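Local coordinates for protein (cytochrome C2) (Blastochloris viridis, PDB 1CO6) that carries electrons on a covalently bound heme c, serving in purple photosynthetic bacteria as the donor to oxidized bacteriochlorophyll in photophosphorylation, at residues Glu7-Gln12 with Ala82-Glu87; Lys52-Thr57 with Ala72-Thr77; Glu65-Pro70 with Gln88-Leu93. All coordinates share one frame; numbering follows the deposited sequence.

Overall arrangement
Interaction 3 is the buried one: helices 60-68 and 87-98 pack beside the heme, with three of its four touching residues buried and 171 Å² lost between the segments. Interaction 1, centred about 7 Å away, joins the loop before helix 87-98 to helix 3-14 through a thinner, partly buried contact of 96 Å². Backbone pairing of Val84 with Ile67 ties these two together, and Tyr66 of interaction 3 packs on Lys73 and Ile74 of interaction 2. Interaction 2, about 20 Å from interaction 1 centre to centre, lies on the propionate side of the heme, where isoleucines meet. None of the three has a hydrogen bond between its segments; interaction 2 instead adds one to a propionate.

Interaction 1: residues Glu7-Gln12 with Ala82-Glu87; sequences EQVFKQ and AGVKDE
Val84 meets two residues of helix 3-14 placed three positions apart, Val9 and Gln12, and every close contact between Glu7-Gln12 and Ala82-Glu87 runs through its two methyl groups. The apolar part is a single methyl pair: CG1 of Val9 lies 4.5 Å from CG1 of Val84, a loose van der Waals approach, in keeping with CA atoms of the two valines 9.0 Å apart. The second part is polar against apolar. CG2 of Val84 sits by the terminal amide of Gln12, 4.0 Å from OE1 and equally 4.0 Å from NE2, so the methyl favours neither end of the amide. The branches of Val84 divide the work through chi1 of -177°: CG1, anti to the backbone N, goes to Val9, while CG2, beside that N, goes to Gln12. Beyond CG the Gln12 chain is extended, which carries its amide across to the loop.

In the class I cytochrome c fold, the N-terminal helix with the CXXCH heme attachment at its end packs near the C-terminal helix, and the loop carrying Val84 runs in from the side of the axial methionine. Gln12 directly precedes the thioether residue Cys13, and both Gln12 and Val84 touch the heme, so this contact borders the pocket.

Within the helix, Lys11 N donates to Gln8 O at 3.2 Å and Gln12 N to Val9 O at 3.2 Å; these i to i-3 bonds mark a kink in helix 3-14 at Lys11 and Gln12. Val84 is also paired through its backbone with Ile67, and Asp86 occupies the N-cap position of helix 87-98, its OD1 accepting from the backbone N of Lys89. The side chains of Val9 and Val84 both touch Lys89 of that helix.

Interaction 2: residues Lys52-Thr57 with Ala72-Thr77; sequences KNSGIT and AKIPGT. With HEC (heme c), chain B.
Ile56 and Ile74 join two loops almost entirely through their outermost methyls: CD1 of Ile56 lies 3.7 Å from CD1 of Ile74 and 3.9 Å from its CG1, with no hydrogen bond between the segments. Both isoleucines hold CG1 beside the backbone N and extend CD1 from it, and the two side chains meet at a slant. The aliphatic chain of Lys73 adds a flank, its CD 4.2 Å from Ile56 CD1. Around Ser54 the loop folds as an ST turn, with OG accepting from Ile56 N at 3.2 Å and an N-H...O angle of 152°; the same OG is hydrogen-bonded to Ser39 OG and Asn51 O. On the other segment, Ile74-Thr77 forms a type II beta turn, closed by Thr77 N donating to Ile74 O at 3.0 Å, with Gly76 at positive phi. This turn leads toward the axial ligand Met79. With OG1 anti to its backbone N (chi1 -177°), Thr77 donates from that hydroxyl to heme propionate O1D at 2.7 Å, and the same OG1 is hydrogen-bonded to the backbone N of Met79. Tyr66 of helix 60-68 touches both Lys73 and Ile74.

Interaction 3: residues Glu65-Pro70 with Gln88-Leu93; sequences EYIRDP and QKVSDL. With HEC (heme c), chain B.
The heme pocket of the cytochrome c fold is lined here by helix 60-68, against which the C-terminal helix 87-98 packs, and Ile67 serves both neighbours. Its CD1 meets the porphyrin 3.6 Å from heme C2B, while its CG2 branch faces helix 87-98, 3.7 Å from CG2 of Val90. The backbones are nearest at this same pair, whose CA atoms are 7.7 Å apart. From CG1 of Ile67 a looser contact of 4.3 Å reaches CD2 of Leu93, which in turn lies near the heme methyl CMB. Ile67 also sits close to Met79, and Leu93 close to Cys13, so the interface lies beside an axial ligand and a thioether attachment.

Tyr66, the residue before Ile67, lines the pocket too: its OH is 3.8 Å from heme C1A, and heme C3A meets its ring obliquely. Trp58 meets the same ring edge-to-face.

Toward the protein surface the chemistry changes. The Arg68 chain bends at chi2 (-50°) and lays its guanidinium against Val90, whose CG2 stands over the centre of one face, 3.4 Å above the plane. The contact is therefore a methyl against a flat cation. NH1 also makes a weak hydrogen bond to Arg64 O, which gives the group a polar partner within its own helix. Both Val90 methyls take part: at chi1 of 172° CG1 is anti to the backbone N, and it ends 3.2 Å from Arg68 NH1.

Interaction 1: residues Glu7-Gln12 with Ala82-Glu87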
loop_
_atom_site.group_PDB
_atom_site.type_symbol
_atom_site.label_atom_id
_atom_site.label_comp_id
_atom_site.label_asym_id
_atom_site.label_seq_id
_atom_site.Cartn_x
_atom_site.Cartn_y
_atom_site.Cartn_z
ATOM N N GLU A 7 -7.933 -9.915 -1.824
ATOM C CA GLU A 7 -7.709 -10.309 -0.437
ATOM C C GLU A 7 -6.601 -11.346 -0.373
ATOM O O GLU A 7 -5.756 -11.258 0.541
ATOM C CB GLU A 7 -8.966 -10.789 0.280
ATOM C CG GLU A 7 -8.726 -11.060 1.784
ATOM C CD GLU A 7 -9.961 -11.252 2.585
ATOM O OE1 GLU A 7 -11.078 -11.362 2.126
ATOM O OE2 GLU A 7 -9.737 -11.277 3.813
ATOM N N GLN A 8 -6.611 -12.270 -1.348
ATOM C CA GLN A 8 -5.562 -13.294 -1.420
ATOM C C GLN A 8 -4.211 -12.718 -1.810
ATOM O O GLN A 8 -3.207 -13.166 -1.256
ATOM C CB GLN A 8 -5.885 -14.421 -2.416
ATOM C CG GLN A 8 -7.228 -15.057 -2.057
ATOM C CD GLN A 8 -7.064 -15.825 -0.745
ATOM O OE1 GLN A 8 -7.885 -15.767 0.178
ATOM N NE2 GLN A 8 -5.926 -16.541 -0.703
ATOM N N VAL A 9 -4.188 -11.813 -2.790
ATOM C CA VAL A 9 -2.913 -11.185 -3.176
ATOM C C VAL A 9 -2.395 -10.415 -1.942
ATOM O O VAL A 9 -1.170 -10.377 -1.728
ATOM C CB VAL A 9 -3.109 -10.313 -4.444
ATOM C CG1 VAL A 9 -1.849 -9.542 -4.794
ATOM C CG2 VAL A 9 -3.616 -11.068 -5.660
ATOM N N PHE A 10 -3.273 -9.823 -1.132
ATOM C CA PHE A 10 -2.908 -9.056 0.061
ATOM C C PHE A 10 -2.088 -9.819 1.106
ATOM O O PHE A 10 -1.380 -9.244 1.944
ATOM C CB PHE A 10 -4.093 -8.376 0.753
ATOM C CG PHE A 10 -3.656 -7.219 1.646
ATOM C CD1 PHE A 10 -3.541 -7.417 3.028
ATOM C CD2 PHE A 10 -3.283 -6.004 1.067
ATOM C CE1 PHE A 10 -3.142 -6.368 3.860
ATOM C CE2 PHE A 10 -2.863 -4.952 1.895
ATOM C CZ PHE A 10 -2.775 -5.158 3.288
ATOM N N LYS A 11 -2.186 -11.152 1.060
ATOM C CA LYS A 11 -1.449 -12.026 1.998
ATOM C C LYS A 11 0.041 -11.738 1.914
ATOM O O LYS A 11 0.678 -11.759 2.986
ATOM C CB LYS A 11 -1.813 -13.491 1.789
ATOM C CG LYS A 11 -3.054 -13.887 2.601
ATOM C CD LYS A 11 -3.891 -14.937 1.909
ATOM C CE LYS A 11 -3.226 -16.296 1.861
ATOM N NZ LYS A 11 -2.151 -16.332 0.829
ATOM N N GLN A 12 0.574 -11.418 0.760
ATOM C CA GLN A 12 2.019 -11.087 0.663
ATOM C C GLN A 12 2.288 -9.839 1.491
ATOM O O GLN A 12 3.228 -9.799 2.305
ATOM C CB GLN A 12 2.578 -11.046 -0.730
ATOM C CG GLN A 12 1.764 -10.807 -1.944
ATOM C CD GLN A 12 2.485 -11.046 -3.252
ATOM O OE1 GLN A 12 1.912 -11.466 -4.283
ATOM N NE2 GLN A 12 3.781 -10.758 -3.316
ATOM N N ALA A 82 10.103 -7.529 -4.008
ATOM C CA ALA A 82 10.299 -7.637 -5.456
ATOM C C ALA A 82 9.218 -6.951 -6.270
ATOM O O ALA A 82 9.582 -6.500 -7.371
ATOM C CB ALA A 82 10.435 -9.068 -5.884
ATOM N N GLY A 83 8.022 -6.859 -5.759
ATOM C CA GLY A 83 6.894 -6.196 -6.452
ATOM C C GLY A 83 5.916 -7.264 -6.978
ATOM O O GLY A 83 6.162 -8.486 -6.876
ATOM N N VAL A 84 4.800 -6.772 -7.468
ATOM C CA VAL A 84 3.726 -7.637 -8.030
ATOM C C VAL A 84 3.709 -7.275 -9.526
ATOM O O VAL A 84 3.343 -6.186 -9.939
ATOM C CB VAL A 84 2.425 -7.560 -7.260
ATOM C CG1 VAL A 84 1.316 -8.511 -7.801
ATOM C CG2 VAL A 84 2.533 -7.777 -5.745
ATOM N N LYS A 85 4.147 -8.164 -10.377
ATOM C CA LYS A 85 4.239 -7.967 -11.837
ATOM C C LYS A 85 2.907 -8.220 -12.564
ATOM O O LYS A 85 2.557 -7.438 -13.494
ATOM C CB LYS A 85 5.247 -8.979 -12.377
ATOM C CG LYS A 85 6.709 -8.674 -12.175
ATOM C CD LYS A 85 7.027 -7.794 -10.988
ATOM C CE LYS A 85 8.517 -7.444 -10.966
ATOM N NZ LYS A 85 8.954 -7.507 -9.559
ATOM N N ASP A 86 2.243 -9.261 -12.139
ATOM C CA ASP A 86 0.948 -9.646 -12.747
ATOM C C ASP A 86 -0.080 -8.526 -12.644
ATOM O O ASP A 86 -0.464 -8.100 -11.537
ATOM C CB ASP A 86 0.578 -10.992 -12.155
ATOM C CG ASP A 86 -0.628 -11.604 -12.830
ATOM O OD1 ASP A 86 -1.705 -11.046 -12.936
ATOM O OD2 ASP A 86 -0.370 -12.701 -13.321
ATOM N N GLU A 87 -0.585 -8.064 -13.755
ATOM C CA GLU A 87 -1.567 -7.029 -14.006
ATOM C C GLU A 87 -2.933 -7.228 -13.371
ATOM O O GLU A 87 -3.560 -6.306 -12.811
ATOM C CB GLU A 87 -1.736 -6.883 -15.518
ATOM C CG GLU A 87 -2.928 -6.255 -16.185
ATOM C CD GLU A 87 -2.754 -5.971 -17.665
ATOM O OE1 GLU A 87 -1.880 -6.401 -18.416
ATOM O OE2 GLU A 87 -3.646 -5.167 -18.055
#

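Interaction 2: residues Lys52-Thr57 with Ala72-Thr77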
loop_
_atom_site.group_PDB
_atom_site.type_symbol
_atom_site.label_atom_id
_atom_site.label_comp_id
_atom_site.label_asym_id
_atom_site.label_seq_id
_atom_site.Cartn_x
_atom_site.Cartn_y
_atom_site.Cartn_z
ATOM N N LYS A 52 9.203 9.692 2.507
ATOM C CA LYS A 52 8.690 10.927 3.066
ATOM C C LYS A 52 8.849 12.167 2.205
ATOM O O LYS A 52 7.926 12.982 2.174
ATOM C CB LYS A 52 9.495 11.164 4.354
ATOM C CG LYS A 52 8.954 11.975 5.500
ATOM C CD LYS A 52 9.852 11.650 6.706
ATOM C CE LYS A 52 11.347 11.797 6.541
ATOM N NZ LYS A 52 12.103 10.690 7.225
ATOM N N ASN A 53 10.006 12.324 1.591
ATOM C CA ASN A 53 10.308 13.494 0.739
ATOM C C ASN A 53 10.032 13.268 -0.738
ATOM O O ASN A 53 10.318 14.180 -1.533
ATOM C CB ASN A 53 11.767 13.956 0.941
ATOM C CG ASN A 53 12.028 14.296 2.410
ATOM O OD1 ASN A 53 11.207 14.805 3.182
ATOM N ND2 ASN A 53 13.246 13.937 2.884
ATOM N N SER A 54 9.427 12.146 -1.114
ATOM C CA SER A 54 9.190 11.837 -2.531
ATOM C C SER A 54 8.196 12.742 -3.220
ATOM O O SER A 54 8.274 12.779 -4.476
ATOM C CB SER A 54 8.715 10.390 -2.670
ATOM O OG SER A 54 7.364 10.209 -2.198
ATOM N N GLY A 55 7.284 13.310 -2.484
ATOM C CA GLY A 55 6.233 14.182 -3.082
ATOM C C GLY A 55 5.144 13.388 -3.772
ATOM O O GLY A 55 4.349 13.913 -4.588
ATOM N N ILE A 56 5.052 12.092 -3.476
ATOM C CA ILE A 56 4.036 11.287 -4.150
ATOM C C ILE A 56 2.682 11.386 -3.448
ATOM O O ILE A 56 2.531 11.473 -2.230
ATOM C CB ILE A 56 4.471 9.770 -4.180
ATOM C CG1 ILE A 56 5.503 9.528 -5.282
ATOM C CG2 ILE A 56 3.313 8.744 -4.256
ATOM C CD1 ILE A 56 6.137 8.109 -5.207
ATOM N N THR A 57 1.683 11.339 -4.327
ATOM C CA THR A 57 0.287 11.257 -3.871
ATOM C C THR A 57 -0.151 9.867 -4.377
ATOM O O THR A 57 0.021 9.589 -5.598
ATOM C CB THR A 57 -0.660 12.402 -4.375
ATOM O OG1 THR A 57 -0.044 13.589 -3.804
ATOM C CG2 THR A 57 -2.104 12.177 -3.907
ATOM N N ALA A 72 12.349 0.916 -8.047
ATOM C CA ALA A 72 12.448 1.739 -9.257
ATOM C C ALA A 72 11.755 3.082 -9.058
ATOM O O ALA A 72 12.203 4.145 -9.531
ATOM C CB ALA A 72 11.882 0.971 -10.448
ATOM N N LYS A 73 10.661 3.125 -8.333
ATOM C CA LYS A 73 9.861 4.309 -8.081
ATOM C C LYS A 73 10.308 5.196 -6.919
ATOM O O LYS A 73 10.140 6.423 -6.866
ATOM C CB LYS A 73 8.426 3.831 -7.749
ATOM C CG LYS A 73 7.366 4.285 -8.726
ATOM C CD LYS A 73 7.039 5.773 -8.574
ATOM C CE LYS A 73 6.299 6.223 -9.824
ATOM N NZ LYS A 73 6.000 7.679 -9.756
ATOM N N ILE A 74 10.822 4.518 -5.909
ATOM C CA ILE A 74 11.280 5.180 -4.692
ATOM C C ILE A 74 12.619 4.538 -4.305
ATOM O O ILE A 74 12.699 3.692 -3.416
ATOM C CB ILE A 74 10.228 5.128 -3.535
ATOM C CG1 ILE A 74 8.882 5.700 -3.963
ATOM C CG2 ILE A 74 10.764 5.842 -2.252
ATOM C CD1 ILE A 74 7.796 5.786 -2.870
ATOM N N PRO A 75 13.629 4.937 -5.039
ATOM C CA PRO A 75 14.993 4.422 -4.784
ATOM C C PRO A 75 15.364 4.561 -3.321
ATOM O O PRO A 75 15.180 5.618 -2.697
ATOM C CB PRO A 75 15.882 5.205 -5.744
ATOM C CG PRO A 75 14.993 5.921 -6.689
ATOM C CD PRO A 75 13.587 5.885 -6.172
ATOM N N GLY A 76 15.913 3.560 -2.678
ATOM C CA GLY A 76 16.283 3.741 -1.246
ATOM C C GLY A 76 15.175 3.468 -0.284
ATOM O O GLY A 76 15.346 3.623 0.942
ATOM N N THR A 77 13.998 3.070 -0.744
ATOM C CA THR A 77 12.876 2.774 0.173
ATOM C C THR A 77 13.196 1.589 1.088
ATOM O O THR A 77 13.901 0.643 0.670
ATOM C CB THR A 77 11.529 2.526 -0.621
ATOM O OG1 THR A 77 10.542 2.326 0.421
ATOM C CG2 THR A 77 11.488 1.324 -1.569
HETATM FE FE HEC B . 4.813 -2.074 1.771
HETATM C CHA HEC B . 5.464 1.130 2.478
HETATM C CHB HEC B . 2.093 -1.148 -0.097
HETATM C CHC HEC B . 4.313 -5.378 0.832
HETATM C CHD HEC B . 7.255 -3.086 4.002
HETATM N NA HEC B . 3.921 -0.325 1.298
HETATM C C1A HEC B . 4.423 0.944 1.570
HETATM C C2A HEC B . 3.653 1.919 0.851
HETATM C C3A HEC B . 2.729 1.266 0.132
HETATM C C4A HEC B . 2.881 -0.151 0.378
HETATM C CMA HEC B . 1.664 1.850 -0.826
HETATM C CAA HEC B . 3.819 3.467 0.989
HETATM C CBA HEC B . 3.022 3.901 2.254
HETATM C CGA HEC B . 2.961 5.374 2.575
HETATM O O1A HEC B . 3.510 6.143 1.803
HETATM O O2A HEC B . 2.339 5.648 3.633
HETATM N NB HEC B . 3.484 -3.051 0.644
HETATM C C1B HEC B . 2.383 -2.474 -0.002
HETATM C C2B HEC B . 1.654 -3.527 -0.667
HETATM C C3B HEC B . 2.287 -4.682 -0.445
HETATM C C4B HEC B . 3.417 -4.421 0.394
HETATM C CMB HEC B . 0.376 -3.239 -1.484
HETATM C CAB HEC B . 1.812 -6.085 -0.956
HETATM C CBB HEC B . 1.983 -6.288 -2.343
HETATM N NC HEC B . 5.630 -3.858 2.308
HETATM C C1C HEC B . 5.288 -5.088 1.792
HETATM C C2C HEC B . 6.114 -6.091 2.442
HETATM C C3C HEC B . 6.949 -5.467 3.280
HETATM C C4C HEC B . 6.639 -4.062 3.242
HETATM C CMC HEC B . 6.039 -7.597 2.119
HETATM C CAC HEC B . 7.986 -6.159 4.258
HETATM C CBC HEC B . 8.983 -7.011 3.756
HETATM N ND HEC B . 6.073 -1.145 3.033
HETATM C C1D HEC B . 7.057 -1.737 3.827
HETATM C C2D HEC B . 7.847 -0.668 4.444
HETATM C C3D HEC B . 7.338 0.497 4.042
HETATM C C4D HEC B . 6.252 0.219 3.144
HETATM C CMD HEC B . 9.040 -0.948 5.395
HETATM C CAD HEC B . 7.861 1.927 4.347
HETATM C CBD HEC B . 8.782 2.417 3.184
HETATM C CGD HEC B . 9.724 3.538 3.582
HETATM O O1D HEC B . 10.631 3.682 2.707
HETATM O O2D HEC B . 9.561 4.202 4.635
#

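Interaction 3: residues Glu65-Pro70 with Gln88-Leu93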
loop_
_atom_site.group_PDB
_atom_site.type_symbol
_atom_site.label_atom_id
_atom_site.label_comp_id
_atom_site.label_asym_id
_atom_site.label_seq_id
_atom_site.Cartn_x
_atom_site.Cartn_y
_atom_site.Cartn_z
ATOM N N GLU A 65 2.228 1.631 -10.778
ATOM C CA GLU A 65 3.646 1.673 -11.186
ATOM C C GLU A 65 4.581 1.305 -10.034
ATOM O O GLU A 65 5.611 0.601 -10.202
ATOM C CB GLU A 65 4.120 2.984 -11.791
ATOM C CG GLU A 65 3.477 4.279 -11.395
ATOM C CD GLU A 65 3.521 5.408 -12.381
ATOM O OE1 GLU A 65 3.277 6.581 -12.150
ATOM O OE2 GLU A 65 3.819 5.023 -13.541
ATOM N N TYR A 66 4.287 1.779 -8.838
ATOM C CA TYR A 66 5.109 1.498 -7.667
ATOM C C TYR A 66 5.139 0.037 -7.337
ATOM O O TYR A 66 6.181 -0.570 -7.120
ATOM C CB TYR A 66 4.572 2.274 -6.441
ATOM C CG TYR A 66 5.152 1.933 -5.101
ATOM C CD1 TYR A 66 4.445 1.133 -4.190
ATOM C CD2 TYR A 66 6.434 2.407 -4.743
ATOM C CE1 TYR A 66 4.967 0.833 -2.934
ATOM C CE2 TYR A 66 6.973 2.122 -3.462
ATOM C CZ TYR A 66 6.237 1.319 -2.602
ATOM O OH TYR A 66 6.749 1.066 -1.374
ATOM N N ILE A 67 3.967 -0.563 -7.234
ATOM C CA ILE A 67 3.877 -1.981 -6.844
ATOM C C ILE A 67 4.550 -2.952 -7.797
ATOM O O ILE A 67 5.020 -4.015 -7.280
ATOM C CB ILE A 67 2.421 -2.286 -6.389
ATOM C CG1 ILE A 67 2.339 -3.244 -5.192
ATOM C CG2 ILE A 67 1.634 -2.799 -7.643
ATOM C CD1 ILE A 67 3.069 -2.843 -3.879
ATOM N N ARG A 68 4.692 -2.680 -9.077
ATOM C CA ARG A 68 5.408 -3.569 -9.976
ATOM C C ARG A 68 6.903 -3.603 -9.606
ATOM O O ARG A 68 7.511 -4.657 -9.837
ATOM C CB ARG A 68 5.319 -3.105 -11.443
ATOM C CG ARG A 68 3.932 -2.895 -12.018
ATOM C CD ARG A 68 3.041 -4.063 -11.767
ATOM N NE ARG A 68 1.867 -4.187 -12.630
ATOM C CZ ARG A 68 0.812 -3.366 -12.477
ATOM N NH1 ARG A 68 0.866 -2.442 -11.517
ATOM N NH2 ARG A 68 -0.258 -3.476 -13.265
ATOM N N ASP A 69 7.426 -2.509 -9.099
ATOM C CA ASP A 69 8.856 -2.423 -8.757
ATOM C C ASP A 69 9.124 -1.235 -7.820
ATOM O O ASP A 69 9.473 -0.166 -8.313
ATOM C CB ASP A 69 9.703 -2.287 -10.021
ATOM C CG ASP A 69 11.199 -2.396 -9.761
ATOM O OD1 ASP A 69 11.871 -2.552 -10.811
ATOM O OD2 ASP A 69 11.759 -2.354 -8.629
ATOM N N PRO A 70 8.952 -1.472 -6.538
ATOM C CA PRO A 70 9.088 -0.407 -5.570
ATOM C C PRO A 70 10.374 0.380 -5.641
ATOM O O PRO A 70 10.257 1.646 -5.579
ATOM C CB PRO A 70 8.789 -1.085 -4.218
ATOM C CG PRO A 70 8.064 -2.362 -4.522
ATOM C CD PRO A 70 8.498 -2.738 -5.925
ATOM N N GLN A 88 -3.401 -8.453 -13.501
ATOM C CA GLN A 88 -4.667 -8.892 -12.938
ATOM C C GLN A 88 -4.562 -8.843 -11.405
ATOM O O GLN A 88 -5.492 -8.357 -10.742
ATOM C CB GLN A 88 -5.068 -10.278 -13.474
ATOM C CG GLN A 88 -6.421 -10.764 -12.978
ATOM C CD GLN A 88 -7.593 -9.875 -13.267
ATOM O OE1 GLN A 88 -8.316 -9.266 -12.445
ATOM N NE2 GLN A 88 -7.844 -9.713 -14.549
ATOM N N LYS A 89 -3.435 -9.351 -10.877
ATOM C CA LYS A 89 -3.237 -9.337 -9.414
ATOM C C LYS A 89 -3.285 -7.925 -8.827
ATOM O O LYS A 89 -3.924 -7.720 -7.780
ATOM C CB LYS A 89 -1.908 -9.975 -9.018
ATOM C CG LYS A 89 -1.962 -11.484 -9.268
ATOM C CD LYS A 89 -0.739 -12.094 -8.574
ATOM C CE LYS A 89 -0.887 -13.604 -8.499
ATOM N NZ LYS A 89 -0.703 -14.187 -9.856
ATOM N N VAL A 90 -2.630 -7.007 -9.530
ATOM C CA VAL A 90 -2.578 -5.578 -9.134
ATOM C C VAL A 90 -4.002 -5.027 -9.126
ATOM O O VAL A 90 -4.448 -4.376 -8.177
ATOM C CB VAL A 90 -1.532 -4.797 -9.966
ATOM C CG1 VAL A 90 -1.633 -3.271 -9.690
ATOM C CG2 VAL A 90 -0.097 -5.261 -9.727
ATOM N N SER A 91 -4.725 -5.253 -10.220
ATOM C CA SER A 91 -6.144 -4.829 -10.349
ATOM C C SER A 91 -6.959 -5.401 -9.199
ATOM O O SER A 91 -7.760 -4.682 -8.565
ATOM C CB SER A 91 -6.683 -5.197 -11.733
ATOM O OG SER A 91 -5.945 -4.533 -12.745
ATOM N N ASP A 92 -6.774 -6.652 -8.814
ATOM C CA ASP A 92 -7.517 -7.277 -7.693
ATOM C C ASP A 92 -7.133 -6.632 -6.348
ATOM O O ASP A 92 -7.995 -6.285 -5.535
ATOM C CB ASP A 92 -7.345 -8.800 -7.657
ATOM C CG ASP A 92 -8.072 -9.423 -8.868
ATOM O OD1 ASP A 92 -8.989 -8.838 -9.432
ATOM O OD2 ASP A 92 -7.630 -10.515 -9.242
ATOM N N LEU A 93 -5.793 -6.491 -6.222
ATOM C CA LEU A 93 -5.228 -5.856 -5.018
ATOM C C LEU A 93 -5.819 -4.480 -4.751
ATOM O O LEU A 93 -6.166 -4.126 -3.603
ATOM C CB LEU A 93 -3.700 -5.846 -5.297
ATOM C CG LEU A 93 -2.923 -5.157 -4.170
ATOM C CD1 LEU A 93 -3.138 -5.962 -2.889
ATOM C CD2 LEU A 93 -1.455 -5.080 -4.597
HETATM FE FE HEC B . 4.813 -2.074 1.771
HETATM C CHA HEC B . 5.464 1.130 2.478
HETATM C CHB HEC B . 2.093 -1.148 -0.097
HETATM C CHC HEC B . 4.313 -5.378 0.832
HETATM C CHD HEC B . 7.255 -3.086 4.002
HETATM N NA HEC B . 3.921 -0.325 1.298
HETATM C C1A HEC B . 4.423 0.944 1.570
HETATM C C2A HEC B . 3.653 1.919 0.851
HETATM C C3A HEC B . 2.729 1.266 0.132
HETATM C C4A HEC B . 2.881 -0.151 0.378
HETATM C CMA HEC B . 1.664 1.850 -0.826
HETATM C CAA HEC B . 3.819 3.467 0.989
HETATM C CBA HEC B . 3.022 3.901 2.254
HETATM C CGA HEC B . 2.961 5.374 2.575
HETATM O O1A HEC B . 3.510 6.143 1.803
HETATM O O2A HEC B . 2.339 5.648 3.633
HETATM N NB HEC B . 3.484 -3.051 0.644
HETATM C C1B HEC B . 2.383 -2.474 -0.002
HETATM C C2B HEC B . 1.654 -3.527 -0.667
HETATM C C3B HEC B . 2.287 -4.682 -0.445
HETATM C C4B HEC B . 3.417 -4.421 0.394
HETATM C CMB HEC B . 0.376 -3.239 -1.484
HETATM C CAB HEC B . 1.812 -6.085 -0.956
HETATM C CBB HEC B . 1.983 -6.288 -2.343
HETATM N NC HEC B . 5.630 -3.858 2.308
HETATM C C1C HEC B . 5.288 -5.088 1.792
HETATM C C2C HEC B . 6.114 -6.091 2.442
HETATM C C3C HEC B . 6.949 -5.467 3.280
HETATM C C4C HEC B . 6.639 -4.062 3.242
HETATM C CMC HEC B . 6.039 -7.597 2.119
HETATM C CAC HEC B . 7.986 -6.159 4.258
HETATM C CBC HEC B . 8.983 -7.011 3.756
HETATM N ND HEC B . 6.073 -1.145 3.033
HETATM C C1D HEC B . 7.057 -1.737 3.827
HETATM C C2D HEC B . 7.847 -0.668 4.444
HETATM C C3D HEC B . 7.338 0.497 4.042
HETATM C C4D HEC B . 6.252 0.219 3.144
HETATM C CMD HEC B . 9.040 -0.948 5.395
HETATM C CAD HEC B . 7.861 1.927 4.347
HETATM C CBD HEC B . 8.782 2.417 3.184
HETATM C CGD HEC B . 9.724 3.538 3.582
HETATM O O1D HEC B . 10.631 3.682 2.707
HETATM O O2D HEC B . 9.561 4.202 4.635
#